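Local coordinates for protein 2-aminomuconate 6-semialdehyde dehydrogenase (Burkholderia cenocepacia, PDB 4U3W) that probably oxidises 2-aminomuconate 6-semialdehyde to 2-aminomuconate with NAD+ as coenzyme, at residues V107-R112 against T201-T206; R311-R316 against V426-D431; Q331-G336 against V390-W395. One frame throughout, in Å; residues are numbered along the deposited sequence.

Contact 1 (V107-R112 against T201-T206); sequences VADTGR and TPSSAT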
ATOM      1  N   VAL A 107      30.666   7.198  25.518  1.00 28.14           N
ATOM      2  CA  VAL A 107      30.767   7.628  26.918  1.00 30.01           C
ATOM      3  C   VAL A 107      31.814   8.750  27.112  1.00 30.67           C
ATOM      4  O   VAL A 107      31.570   9.744  27.838  1.00 29.53           O
ATOM      5  CB  VAL A 107      31.128   6.419  27.833  1.00 29.41           C
ATOM      6  CG1 VAL A 107      31.423   6.880  29.216  1.00 29.64           C
ATOM      7  CG2 VAL A 107      29.947   5.382  27.826  1.00 31.47           C
ATOM      8  N   ALA A 108      32.968   8.608  26.470  1.00 30.57           N
ATOM      9  CA  ALA A 108      34.036   9.614  26.669  1.00 29.04           C
ATOM     10  C   ALA A 108      33.599  10.994  26.162  1.00 28.53           C
ATOM     11  O   ALA A 108      33.830  12.003  26.842  1.00 27.94           O
ATOM     12  CB  ALA A 108      35.325   9.169  25.974  1.00 29.78           C
ATOM     13  N   ASP A 109      32.947  11.035  24.981  1.00 26.97           N
ATOM     14  CA  ASP A 109      32.445  12.275  24.384  1.00 29.18           C
ATOM     15  C   ASP A 109      31.272  12.909  25.136  1.00 28.22           C
ATOM     16  O   ASP A 109      31.185  14.138  25.228  1.00 31.97           O
ATOM     17  CB  ASP A 109      31.997  12.021  22.938  1.00 31.29           C
ATOM     18  CG  ASP A 109      33.156  12.002  21.943  1.00 31.54           C
ATOM     19  OD1 ASP A 109      34.349  12.044  22.347  1.00 29.56           O
ATOM     20  OD2 ASP A 109      32.840  11.848  20.739  1.00 29.01           O
ATOM     21  N   THR A 110      30.348  12.094  25.630  1.00 28.21           N
ATOM     22  CA  THR A 110      29.106  12.635  26.184  1.00 28.30           C
ATOM     23  C   THR A 110      28.930  12.535  27.701  1.00 29.14           C
ATOM     24  O   THR A 110      28.091  13.227  28.236  1.00 27.91           O
ATOM     25  CB  THR A 110      27.887  11.948  25.598  1.00 30.26           C
ATOM     26  OG1 THR A 110      27.865  10.577  26.044  1.00 29.04           O
ATOM     27  CG2 THR A 110      27.957  12.051  24.040  1.00 26.68           C
ATOM     28  N   GLY A 111      29.705  11.704  28.384  1.00 31.22           N
ATOM     29  CA  GLY A 111      29.533  11.519  29.827  1.00 29.64           C
ATOM     30  C   GLY A 111      28.360  10.610  30.165  1.00 27.50           C
ATOM     31  O   GLY A 111      28.007  10.463  31.319  1.00 28.94           O
ATOM     32  N   ARG A 112      27.751   9.989  29.150  1.00 27.38           N
ATOM     33  CA  ARG A 112      26.498   9.246  29.350  1.00 32.11           C
ATOM     34  C   ARG A 112      26.753   8.007  30.208  1.00 30.28           C
ATOM     35  O   ARG A 112      27.767   7.362  30.028  1.00 30.72           O
ATOM     36  CB  ARG A 112      25.908   8.816  27.998  1.00 31.75           C
ATOM     37  CG  ARG A 112      24.434   8.329  28.093  1.00 50.08           C
ATOM     38  CD  ARG A 112      23.653   8.555  26.783  1.00 54.08           C
ATOM     39  NE  ARG A 112      22.390   7.803  26.763  1.00 60.85           N
ATOM     40  CZ  ARG A 112      21.317   8.128  27.480  1.00 62.64           C
ATOM     41  NH1 ARG A 112      21.347   9.201  28.245  1.00 64.57           N
ATOM     42  NH2 ARG A 112      20.213   7.404  27.429  1.00 63.31           N
ATOM     43  N   THR A 201      31.180  15.927  19.568  1.00 25.94           N
ATOM     44  CA  THR A 201      31.113  14.461  19.626  1.00 25.09           C
ATOM     45  C   THR A 201      31.603  13.787  18.354  1.00 25.82           C
ATOM     46  O   THR A 201      30.823  13.167  17.580  1.00 26.38           O
ATOM     47  CB  THR A 201      29.626  13.985  19.977  1.00 25.28           C
ATOM     48  OG1 THR A 201      28.710  14.478  18.988  1.00 25.50           O
ATOM     49  CG2 THR A 201      29.207  14.566  21.347  1.00 25.63           C
ATOM     50  N   PRO A 202      32.929  13.861  18.129  1.00 24.72           N
ATOM     51  CA  PRO A 202      33.532  13.309  16.919  1.00 26.12           C
ATOM     52  C   PRO A 202      33.881  11.807  16.971  1.00 25.52           C
ATOM     53  O   PRO A 202      34.175  11.245  15.920  1.00 27.33           O
ATOM     54  CB  PRO A 202      34.839  14.129  16.800  1.00 24.75           C
ATOM     55  CG  PRO A 202      35.221  14.403  18.265  1.00 24.70           C
ATOM     56  CD  PRO A 202      33.886  14.678  18.918  1.00 24.88           C
ATOM     57  N   SER A 203      33.949  11.207  18.164  1.00 24.27           N
ATOM     58  CA  SER A 203      34.684   9.938  18.323  1.00 26.42           C
ATOM     59  C   SER A 203      33.973   8.717  17.751  1.00 24.16           C
ATOM     60  O   SER A 203      34.606   7.920  17.027  1.00 26.98           O
ATOM     61  CB  SER A 203      35.005   9.666  19.808  1.00 25.69           C
ATOM     62  OG  SER A 203      35.737  10.793  20.310  1.00 28.29           O
ATOM     63  N   SER A 204      32.688   8.526  18.084  1.00 26.53           N
ATOM     64  CA  SER A 204      31.988   7.347  17.567  1.00 25.24           C
ATOM     65  C   SER A 204      31.777   7.417  16.046  1.00 24.53           C
ATOM     66  O   SER A 204      31.821   6.375  15.357  1.00 25.11           O
ATOM     67  CB  SER A 204      30.650   7.114  18.307  1.00 27.11           C
ATOM     68  OG  SER A 204      29.651   8.089  18.015  1.00 28.85           O
ATOM     69  N   ALA A 205      31.578   8.611  15.497  1.00 24.21           N
ATOM     70  CA  ALA A 205      31.521   8.718  14.021  1.00 26.87           C
ATOM     71  C   ALA A 205      32.870   8.340  13.357  1.00 27.31           C
ATOM     72  O   ALA A 205      32.902   7.734  12.283  1.00 25.55           O
ATOM     73  CB  ALA A 205      31.099  10.155  13.610  1.00 24.58           C
ATOM     74  N   THR A 206      33.985   8.680  14.008  1.00 27.24           N
ATOM     75  CA  THR A 206      35.280   8.303  13.474  1.00 24.44           C
ATOM     76  C   THR A 206      35.449   6.766  13.516  1.00 24.90           C
ATOM     77  O   THR A 206      35.970   6.173  12.552  1.00 28.07           O
ATOM     78  CB  THR A 206      36.458   8.995  14.230  1.00 24.49           C
ATOM     79  OG1 THR A 206      36.236  10.419  14.264  1.00 25.10           O
ATOM     80  CG2 THR A 206      37.822   8.740  13.471  1.00 26.99           C
TER
HETATM   81  O   HOH W   1      30.988  10.228  19.755  1.00 27.95           O
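In the Rossmann-like coenzyme domain of the aldehyde dehydrogenase fold, the C-terminal turn of helix 99-110 meets the first turn of helix 203-214, just beyond strand 192-196. D109 carries the contact. Its CB lies beside T201 CG2, and chi1 of -81° places CG anti to the carbonyl carbon and beside the backbone N. With chi2 near zero, the two carboxylate oxygens fork around S203. OD1 accepts a hydrogen bond from S203 OG at 2.8 Å through its syn lone pair, and N41 ND2 from strand 38-42 binds the same oxygen. OD2, also through its syn lone pair, accepts from the backbone N of S203 at 2.9 Å, with a fairly straight N-H...O angle of 160°. A water donates to D109 OD2 at 2.7 Å and accepts from S204 N at 2.9 Å, so one oxygen serves two successive amides of the opening turn, one directly and one through water. P202 has no N-H to offer; its ring carbon CD packs 3.5 Å from D109 OD2. The partial positive charge expected at this helix start would probably keep the buried carboxylate ionised. Beside it, the side chains of T110 and T201 cross obliquely, T110 CG2 3.9 Å from T201 CG2. The T201 side chain is about 7 Å from a magnesium ion, probably the one at L42 and E200. Past T110 the chain leaves the helix at G111, which has positive phi. T110 OG1 sits between its backbone N and carbonyl carbon; it bonds back to E106 O and accepts from R112 N in an ST turn. On the other segment P202 O takes two bonds from T206, one from its N and one from OG1, the hydroxyl standing 34° out of the carbonyl plane.

Contact 2 (R311-R316 against V426-D431); sequences RVYVER and VKRVND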
ATOM      1  N   ARG A 311       7.556  20.847  29.503  1.00 31.51           N
ATOM      2  CA  ARG A 311       6.278  21.318  30.077  1.00 32.74           C
ATOM      3  C   ARG A 311       5.540  20.071  30.532  1.00 31.21           C
ATOM      4  O   ARG A 311       5.542  19.045  29.829  1.00 30.46           O
ATOM      5  CB  ARG A 311       5.378  22.080  29.073  1.00 32.58           C
ATOM      6  CG  ARG A 311       6.020  23.324  28.412  1.00 35.43           C
ATOM      7  CD  ARG A 311       5.049  23.989  27.443  1.00 36.61           C
ATOM      8  NE  ARG A 311       4.974  23.283  26.132  1.00 37.09           N
ATOM      9  CZ  ARG A 311       3.869  23.230  25.386  1.00 35.92           C
ATOM     10  NH1 ARG A 311       2.740  23.777  25.831  1.00 36.21           N
ATOM     11  NH2 ARG A 311       3.876  22.614  24.203  1.00 37.21           N
ATOM     12  N   VAL A 312       4.959  20.141  31.719  1.00 31.53           N
ATOM     13  CA  VAL A 312       4.078  19.065  32.214  1.00 32.98           C
ATOM     14  C   VAL A 312       2.760  19.693  32.672  1.00 34.84           C
ATOM     15  O   VAL A 312       2.784  20.738  33.344  1.00 35.67           O
ATOM     16  CB  VAL A 312       4.718  18.275  33.404  1.00 30.07           C
ATOM     17  CG1 VAL A 312       3.807  17.075  33.821  1.00 30.77           C
ATOM     18  CG2 VAL A 312       6.117  17.781  33.013  1.00 30.44           C
ATOM     19  N   TYR A 313       1.619  19.089  32.284  1.00 34.41           N
ATOM     20  CA  TYR A 313       0.315  19.541  32.770  1.00 33.34           C
ATOM     21  C   TYR A 313      -0.391  18.395  33.495  1.00 32.40           C
ATOM     22  O   TYR A 313      -0.583  17.340  32.926  1.00 31.93           O
ATOM     23  CB  TYR A 313      -0.592  20.053  31.642  1.00 34.62           C
ATOM     24  CG  TYR A 313       0.031  21.207  30.817  1.00 35.23           C
ATOM     25  CD1 TYR A 313       0.008  22.522  31.265  1.00 32.94           C
ATOM     26  CD2 TYR A 313       0.622  20.947  29.596  1.00 36.38           C
ATOM     27  CE1 TYR A 313       0.573  23.586  30.491  1.00 34.55           C
ATOM     28  CE2 TYR A 313       1.205  21.986  28.812  1.00 34.66           C
ATOM     29  CZ  TYR A 313       1.172  23.291  29.283  1.00 38.00           C
ATOM     30  OH  TYR A 313       1.728  24.227  28.475  1.00 37.78           O
ATOM     31  N   VAL A 314      -0.786  18.630  34.743  1.00 33.74           N
ATOM     32  CA  VAL A 314      -1.372  17.570  35.573  1.00 36.81           C
ATOM     33  C   VAL A 314      -2.746  18.037  36.043  1.00 37.87           C
ATOM     34  O   VAL A 314      -2.905  19.176  36.477  1.00 38.00           O
ATOM     35  CB  VAL A 314      -0.463  17.230  36.777  1.00 37.09           C
ATOM     36  CG1 VAL A 314      -1.066  16.125  37.663  1.00 35.45           C
ATOM     37  CG2 VAL A 314       0.939  16.817  36.271  1.00 35.82           C
ATOM     38  N   GLU A 315      -3.745  17.167  35.914  1.00 38.09           N
ATOM     39  CA  GLU A 315      -5.092  17.542  36.285  1.00 36.65           C
ATOM     40  C   GLU A 315      -5.119  17.880  37.786  1.00 38.19           C
ATOM     41  O   GLU A 315      -4.522  17.164  38.607  1.00 37.36           O
ATOM     42  CB  GLU A 315      -6.091  16.433  35.937  1.00 34.69           C
ATOM     43  CG  GLU A 315      -7.515  16.906  35.936  1.00 34.86           C
ATOM     44  CD  GLU A 315      -8.489  15.772  35.524  1.00 43.93           C
ATOM     45  OE1 GLU A 315      -8.034  14.709  35.043  1.00 40.17           O
ATOM     46  OE2 GLU A 315      -9.686  15.978  35.719  1.00 43.42           O
ATOM     47  N   ARG A 316      -5.815  18.958  38.137  1.00 41.05           N
ATOM     48  CA  ARG A 316      -5.669  19.550  39.468  1.00 46.05           C
ATOM     49  C   ARG A 316      -5.860  18.579  40.673  1.00 47.09           C
ATOM     50  O   ARG A 316      -5.111  18.689  41.628  1.00 45.03           O
ATOM     51  CB  ARG A 316      -6.629  20.753  39.618  1.00 48.42           C
ATOM     52  CG  ARG A 316      -6.299  21.667  40.785  1.00 47.77           C
ATOM     53  CD  ARG A 316      -7.242  22.842  40.829  1.00 51.08           C
ATOM     54  NE  ARG A 316      -7.172  23.659  39.622  1.00 52.16           N
ATOM     55  CZ  ARG A 316      -6.246  24.586  39.399  1.00 53.32           C
ATOM     56  NH1 ARG A 316      -5.278  24.799  40.279  1.00 52.90           N
ATOM     57  NH2 ARG A 316      -6.274  25.292  38.282  1.00 54.84           N
ATOM     58  N   VAL A 426      -5.767  20.672  25.946  1.00 38.01           N
ATOM     59  CA  VAL A 426      -5.460  20.502  24.531  1.00 36.22           C
ATOM     60  C   VAL A 426      -4.982  21.866  23.954  1.00 40.96           C
ATOM     61  O   VAL A 426      -3.961  21.937  23.257  1.00 38.79           O
ATOM     62  CB  VAL A 426      -6.682  19.970  23.753  1.00 35.62           C
ATOM     63  CG1 VAL A 426      -6.473  20.139  22.251  1.00 34.79           C
ATOM     64  CG2 VAL A 426      -6.940  18.450  24.093  1.00 33.82           C
ATOM     65  N   LYS A 427      -5.713  22.935  24.258  1.00 41.10           N
ATOM     66  CA  LYS A 427      -5.329  24.271  23.819  1.00 43.60           C
ATOM     67  C   LYS A 427      -3.976  24.677  24.361  1.00 43.05           C
ATOM     68  O   LYS A 427      -3.160  25.270  23.621  1.00 41.43           O
ATOM     69  CB  LYS A 427      -6.361  25.323  24.227  1.00 48.17           C
ATOM     70  CG  LYS A 427      -7.677  25.192  23.490  1.00 54.62           C
ATOM     71  CD  LYS A 427      -8.665  26.280  23.928  1.00 61.68           C
ATOM     72  CE  LYS A 427     -10.058  26.034  23.353  1.00 67.76           C
ATOM     73  NZ  LYS A 427     -10.016  26.088  21.867  1.00 71.09           N
ATOM     74  N   ARG A 428      -3.712  24.366  25.632  1.00 41.20           N
ATOM     75  CA  ARG A 428      -2.422  24.784  26.226  1.00 40.89           C
ATOM     76  C   ARG A 428      -1.225  24.018  25.598  1.00 37.86           C
ATOM     77  O   ARG A 428      -0.149  24.575  25.331  1.00 38.48           O
ATOM     78  CB  ARG A 428      -2.476  24.580  27.742  1.00 39.45           C
ATOM     79  CG  ARG A 428      -3.561  25.466  28.353  1.00 41.74           C
ATOM     80  CD  ARG A 428      -3.705  25.319  29.849  1.00 43.17           C
ATOM     81  NE  ARG A 428      -2.554  25.820  30.613  1.00 41.56           N
ATOM     82  CZ  ARG A 428      -2.423  25.605  31.926  1.00 42.62           C
ATOM     83  NH1 ARG A 428      -3.356  24.910  32.565  1.00 41.60           N
ATOM     84  NH2 ARG A 428      -1.374  26.057  32.595  1.00 42.08           N
ATOM     85  N   VAL A 429      -1.433  22.741  25.345  1.00 34.08           N
ATOM     86  CA  VAL A 429      -0.409  21.959  24.671  1.00 32.88           C
ATOM     87  C   VAL A 429      -0.136  22.567  23.288  1.00 33.04           C
ATOM     88  O   VAL A 429       1.017  22.789  22.946  1.00 33.84           O
ATOM     89  CB  VAL A 429      -0.828  20.457  24.534  1.00 30.34           C
ATOM     90  CG1 VAL A 429       0.107  19.714  23.518  1.00 29.79           C
ATOM     91  CG2 VAL A 429      -0.805  19.755  25.895  1.00 29.95           C
ATOM     92  N   ASN A 430      -1.188  22.895  22.527  1.00 33.13           N
ATOM     93  CA  ASN A 430      -1.003  23.377  21.139  1.00 35.72           C
ATOM     94  C   ASN A 430      -0.569  24.837  21.015  1.00 38.02           C
ATOM     95  O   ASN A 430      -0.087  25.270  19.944  1.00 39.06           O
ATOM     96  CB  ASN A 430      -2.285  23.153  20.335  1.00 36.67           C
ATOM     97  CG  ASN A 430      -2.506  21.683  20.032  1.00 37.11           C
ATOM     98  OD1 ASN A 430      -1.559  20.900  20.079  1.00 37.71           O
ATOM     99  ND2 ASN A 430      -3.752  21.298  19.740  1.00 36.14           N
ATOM    100  N   ASP A 431      -0.674  25.566  22.118  1.00 36.83           N
ATOM    101  CA  ASP A 431      -0.168  26.938  22.155  1.00 41.13           C
ATOM    102  C   ASP A 431       1.385  26.980  22.201  1.00 45.58           C
ATOM    103  O   ASP A 431       2.022  27.169  23.262  1.00 44.39           O
ATOM    104  CB  ASP A 431      -0.789  27.673  23.345  1.00 42.06           C
ATOM    105  CG  ASP A 431      -0.211  29.059  23.521  1.00 49.46           C
ATOM    106  OD1 ASP A 431       0.201  29.673  22.494  1.00 49.11           O
ATOM    107  OD2 ASP A 431      -0.189  29.527  24.689  1.00 52.55           O
TER
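Strand 311-315 and helix 426-430 run almost exactly antiparallel, at 176°, with their axes 10.2 Å apart; Y313 and V429 are the nearest pair along the backbones. R311 and Y313, alternate residues of the strand, both face the helix. R311, its chain bent at chi3, lifts its guanidinium edge-on to the last helical turn. NH2 donates to V429 O at 3.1 Å, the carbonyl lying in the guanidinium plane and offering a lone pair. NH1 donates to R428 O at 3.0 Å less directly, from above that carbonyl's plane. Both carbonyls point out of the C-terminal end of the helix, where a cation should be electrostatically welcome. NH1 also donates to Y313 OH at 2.9 Å, approaching the ring at its edge, while NE bonds to K276 O, so the guanidinium is fixed in rotation. The arrangement belongs to a beta-alpha-beta crossover of the catalytic domain: helix 422-430 links the parallel strands 413-419 and 437-441 and packs over 309-315 and 277-281, which lie between them in the sheet. The Y313 ring touches two neighbours on the helix. R428 CB lies over one ring face, and V429 CG2 approaches CD2 of Y313 obliquely at 4.1 Å. R428 then bends at chi3 (68°) and brings a guanidinium face over Y313 CE1, which stands 3.5 Å above that plane toward its rim. The two planes are 62° apart, so ring and guanidinium do not stack flat. The charge of R428 is answered by D400 at NE and E424 at NH1, and D431 just past the helix pairs with R406.

Contact 3 (Q331-G336 against V390-W395); sequences QALRVG and VMPTIW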
ATOM      1  N   GLN A 331      15.221  13.497  43.240  1.00 39.83           N
ATOM      2  CA  GLN A 331      16.288  13.585  44.239  1.00 41.91           C
ATOM      3  C   GLN A 331      16.979  12.220  44.480  1.00 41.89           C
ATOM      4  O   GLN A 331      18.079  12.168  45.048  1.00 41.84           O
ATOM      5  CB  GLN A 331      15.751  14.175  45.527  1.00 45.05           C
ATOM      6  CG  GLN A 331      15.337  15.638  45.363  1.00 47.23           C
ATOM      7  CD  GLN A 331      14.831  16.265  46.651  1.00 52.40           C
ATOM      8  OE1 GLN A 331      14.473  15.567  47.624  1.00 54.99           O
ATOM      9  NE2 GLN A 331      14.768  17.589  46.660  1.00 52.26           N
ATOM     10  N   ALA A 332      16.372  11.120  44.028  1.00 39.43           N
ATOM     11  CA  ALA A 332      17.060   9.835  44.113  1.00 38.37           C
ATOM     12  C   ALA A 332      17.990   9.589  42.904  1.00 37.53           C
ATOM     13  O   ALA A 332      18.770   8.653  42.888  1.00 40.07           O
ATOM     14  CB  ALA A 332      16.035   8.678  44.263  1.00 37.15           C
ATOM     15  N   LEU A 333      17.938  10.428  41.881  1.00 37.26           N
ATOM     16  CA  LEU A 333      18.925  10.305  40.810  1.00 35.03           C
ATOM     17  C   LEU A 333      20.329  10.607  41.389  1.00 33.98           C
ATOM     18  O   LEU A 333      20.467  11.355  42.362  1.00 35.76           O
ATOM     19  CB  LEU A 333      18.600  11.245  39.660  1.00 32.78           C
ATOM     20  CG  LEU A 333      17.296  10.836  38.975  1.00 33.40           C
ATOM     21  CD1 LEU A 333      16.961  11.941  38.001  1.00 35.95           C
ATOM     22  CD2 LEU A 333      17.449   9.476  38.257  1.00 32.89           C
ATOM     23  N   ARG A 334      21.345   9.978  40.813  1.00 30.97           N
ATOM     24  CA  ARG A 334      22.742  10.156  41.241  1.00 33.22           C
ATOM     25  C   ARG A 334      23.512  10.772  40.103  1.00 30.79           C
ATOM     26  O   ARG A 334      23.701  10.127  39.085  1.00 29.96           O
ATOM     27  CB  ARG A 334      23.365   8.807  41.621  1.00 32.85           C
ATOM     28  CG  ARG A 334      22.731   8.265  42.961  1.00 55.52           C
ATOM     29  CD  ARG A 334      23.000   9.241  44.125  1.00 58.21           C
ATOM     30  NE  ARG A 334      22.181   8.969  45.311  1.00 62.52           N
ATOM     31  CZ  ARG A 334      21.249   9.788  45.804  1.00 64.04           C
ATOM     32  NH1 ARG A 334      21.005  10.955  45.209  1.00 63.16           N
ATOM     33  NH2 ARG A 334      20.562   9.438  46.899  1.00 65.27           N
ATOM     34  N   VAL A 335      23.900  12.031  40.262  1.00 34.16           N
ATOM     35  CA  VAL A 335      24.558  12.789  39.187  1.00 32.08           C
ATOM     36  C   VAL A 335      26.076  12.619  39.302  1.00 32.27           C
ATOM     37  O   VAL A 335      26.652  12.919  40.334  1.00 31.66           O
ATOM     38  CB  VAL A 335      24.165  14.310  39.270  1.00 34.07           C
ATOM     39  CG1 VAL A 335      24.943  15.180  38.213  1.00 32.05           C
ATOM     40  CG2 VAL A 335      22.647  14.481  39.140  1.00 30.87           C
ATOM     41  N   GLY A 336      26.742  12.128  38.267  1.00 32.51           N
ATOM     42  CA  GLY A 336      28.176  11.936  38.369  1.00 31.60           C
ATOM     43  C   GLY A 336      28.805  11.282  37.153  1.00 29.16           C
ATOM     44  O   GLY A 336      28.225  11.282  36.073  1.00 30.31           O
ATOM     45  N   VAL A 390      24.872  19.597  35.935  1.00 27.41           N
ATOM     46  CA  VAL A 390      23.823  20.365  36.617  0.52 28.98           C
ATOM     47  C   VAL A 390      22.804  19.407  37.168  1.00 30.33           C
ATOM     48  O   VAL A 390      22.698  18.257  36.721  1.00 31.87           O
ATOM     49  CB  VAL A 390      23.081  21.379  35.720  0.52 29.60           C
ATOM     50  CG1 VAL A 390      24.053  22.406  35.098  0.52 29.56           C
ATOM     51  CG2 VAL A 390      22.317  20.649  34.633  0.52 27.65           C
ATOM     52  N   MET A 391      22.080  19.866  38.199  1.00 32.75           N
ATOM     53  CA  MET A 391      21.132  18.976  38.901  0.58 32.87           C
ATOM     54  C   MET A 391      19.779  18.913  38.182  1.00 33.12           C
ATOM     55  O   MET A 391      19.346  19.897  37.568  1.00 34.85           O
ATOM     56  CB  MET A 391      20.912  19.425  40.378  0.58 34.29           C
ATOM     57  CG  MET A 391      22.142  19.335  41.308  0.58 34.67           C
ATOM     58  SD  MET A 391      23.033  17.761  41.301  0.58 31.89           S
ATOM     59  CE  MET A 391      22.009  16.763  42.353  0.58 28.01           C
ATOM     60  N   PRO A 392      19.096  17.748  38.277  1.00 32.01           N
ATOM     61  CA  PRO A 392      17.704  17.653  37.814  1.00 31.92           C
ATOM     62  C   PRO A 392      16.846  18.740  38.452  1.00 30.75           C
ATOM     63  O   PRO A 392      16.914  18.911  39.652  1.00 30.24           O
ATOM     64  CB  PRO A 392      17.225  16.272  38.330  1.00 34.70           C
ATOM     65  CG  PRO A 392      18.429  15.544  38.809  1.00 35.07           C
ATOM     66  CD  PRO A 392      19.540  16.558  39.029  1.00 31.40           C
ATOM     67  N   THR A 393      16.030  19.438  37.671  1.00 31.10           N
ATOM     68  CA  THR A 393      15.320  20.608  38.188  1.00 30.10           C
ATOM     69  C   THR A 393      13.830  20.529  37.868  1.00 30.63           C
ATOM     70  O   THR A 393      13.462  20.099  36.793  1.00 32.77           O
ATOM     71  CB  THR A 393      15.952  21.904  37.606  1.00 34.10           C
ATOM     72  OG1 THR A 393      17.327  21.938  37.994  1.00 33.57           O
ATOM     73  CG2 THR A 393      15.258  23.161  38.081  1.00 33.01           C
ATOM     74  N   ILE A 394      12.988  20.874  38.843  1.00 33.83           N
ATOM     75  CA  ILE A 394      11.541  20.941  38.667  1.00 35.40           C
ATOM     76  C   ILE A 394      11.060  22.339  39.088  1.00 38.33           C
ATOM     77  O   ILE A 394      11.417  22.812  40.155  1.00 38.65           O
ATOM     78  CB  ILE A 394      10.822  19.859  39.535  1.00 34.50           C
ATOM     79  CG1 ILE A 394      11.236  18.428  39.143  1.00 32.74           C
ATOM     80  CG2 ILE A 394       9.296  20.014  39.513  1.00 32.80           C
ATOM     81  CD1 ILE A 394      10.768  17.405  40.250  1.00 36.59           C
ATOM     82  N   TRP A 395      10.265  22.996  38.236  1.00 40.20           N
ATOM     83  CA  TRP A 395       9.632  24.287  38.562  1.00 39.43           C
ATOM     84  C   TRP A 395       8.103  24.170  38.640  1.00 41.05           C
ATOM     85  O   TRP A 395       7.510  23.295  37.995  1.00 38.60           O
ATOM     86  CB  TRP A 395       9.948  25.331  37.516  1.00 39.19           C
ATOM     87  CG  TRP A 395      11.401  25.687  37.395  1.00 40.49           C
ATOM     88  CD1 TRP A 395      12.290  25.871  38.410  1.00 40.57           C
ATOM     89  CD2 TRP A 395      12.131  25.874  36.171  1.00 39.78           C
ATOM     90  NE1 TRP A 395      13.536  26.165  37.888  1.00 40.72           N
ATOM     91  CE2 TRP A 395      13.457  26.178  36.519  1.00 39.45           C
ATOM     92  CE3 TRP A 395      11.777  25.829  34.821  1.00 41.88           C
ATOM     93  CZ2 TRP A 395      14.437  26.418  35.567  1.00 40.95           C
ATOM     94  CZ3 TRP A 395      12.742  26.055  33.876  1.00 44.62           C
ATOM     95  CH2 TRP A 395      14.059  26.369  34.255  1.00 44.01           C
TER
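This is a mainly apolar, partly buried contact between the loop that follows helix 319-331 and the chain leading into strand 393-396, with no hydrogen bond across it. V335 supplies most of it. Its CG1 is anti to the backbone N, with CG2 beside that N, and the two methyls meet different groups. CG2 comes tip to tip with the pyrrolidine of P392, 3.7 Å from CD, while V335 CG1 lies 4.1 Å from the carbonyl oxygen of V390. M391 has two conformers; in one of them it closes in on V335 CG2, bends at chi2 (-50°) and chi3 (-80°) curling its chain back so that SD lies 3.9 Å and CE 4.0 Å from that methyl. L333, two residues before V335, crosses the proline obliquely, its CD1 4.0 Å from P392 CG, so that neighbouring ring carbons of P392 are met by different side chains. The strand that follows P392 belongs to the mixed sheet of the catalytic domain in the aldehyde dehydrogenase fold, between the antiparallel edge strand 370-373 and the parallel strand 413-419. Its entry is shaped by T393, whose OG1 donates to M391 O from 42° above the carbonyl plane and also pairs with G375 N. On the loop side, R334 turns its CB away from 390-395 and donates from NH1 to Q331 O at 3.2 Å, bridging back three residues. The backbone of R334 bonds to T344 and M345, and Q331 NE2 reaches T373 OG1 on the edge strand.

Overall arrangement
Contact 1 comes first along the chain and is complete before the others begin. It lies in the coenzyme domain, whereas contacts 2 and 3 belong to the catalytic domain. Contacts 1 and 2 fall on opposite sides of the chain's centre, their own centres 36 Å apart. Contact 3 is intermediate, its centre 23 Å from that of contact 1 and 24 Å from that of contact 2; its nearest atoms come within about 5 Å of contact 1. Both segments of contact 3 occur between those of contact 2, and both contacts reach the sheet holding strands 309-315 and 393-396. Contact 2 joins that sheet to helix 422-430; contact 3 sets the loop 331-336 against the lead-in to strand 393-396.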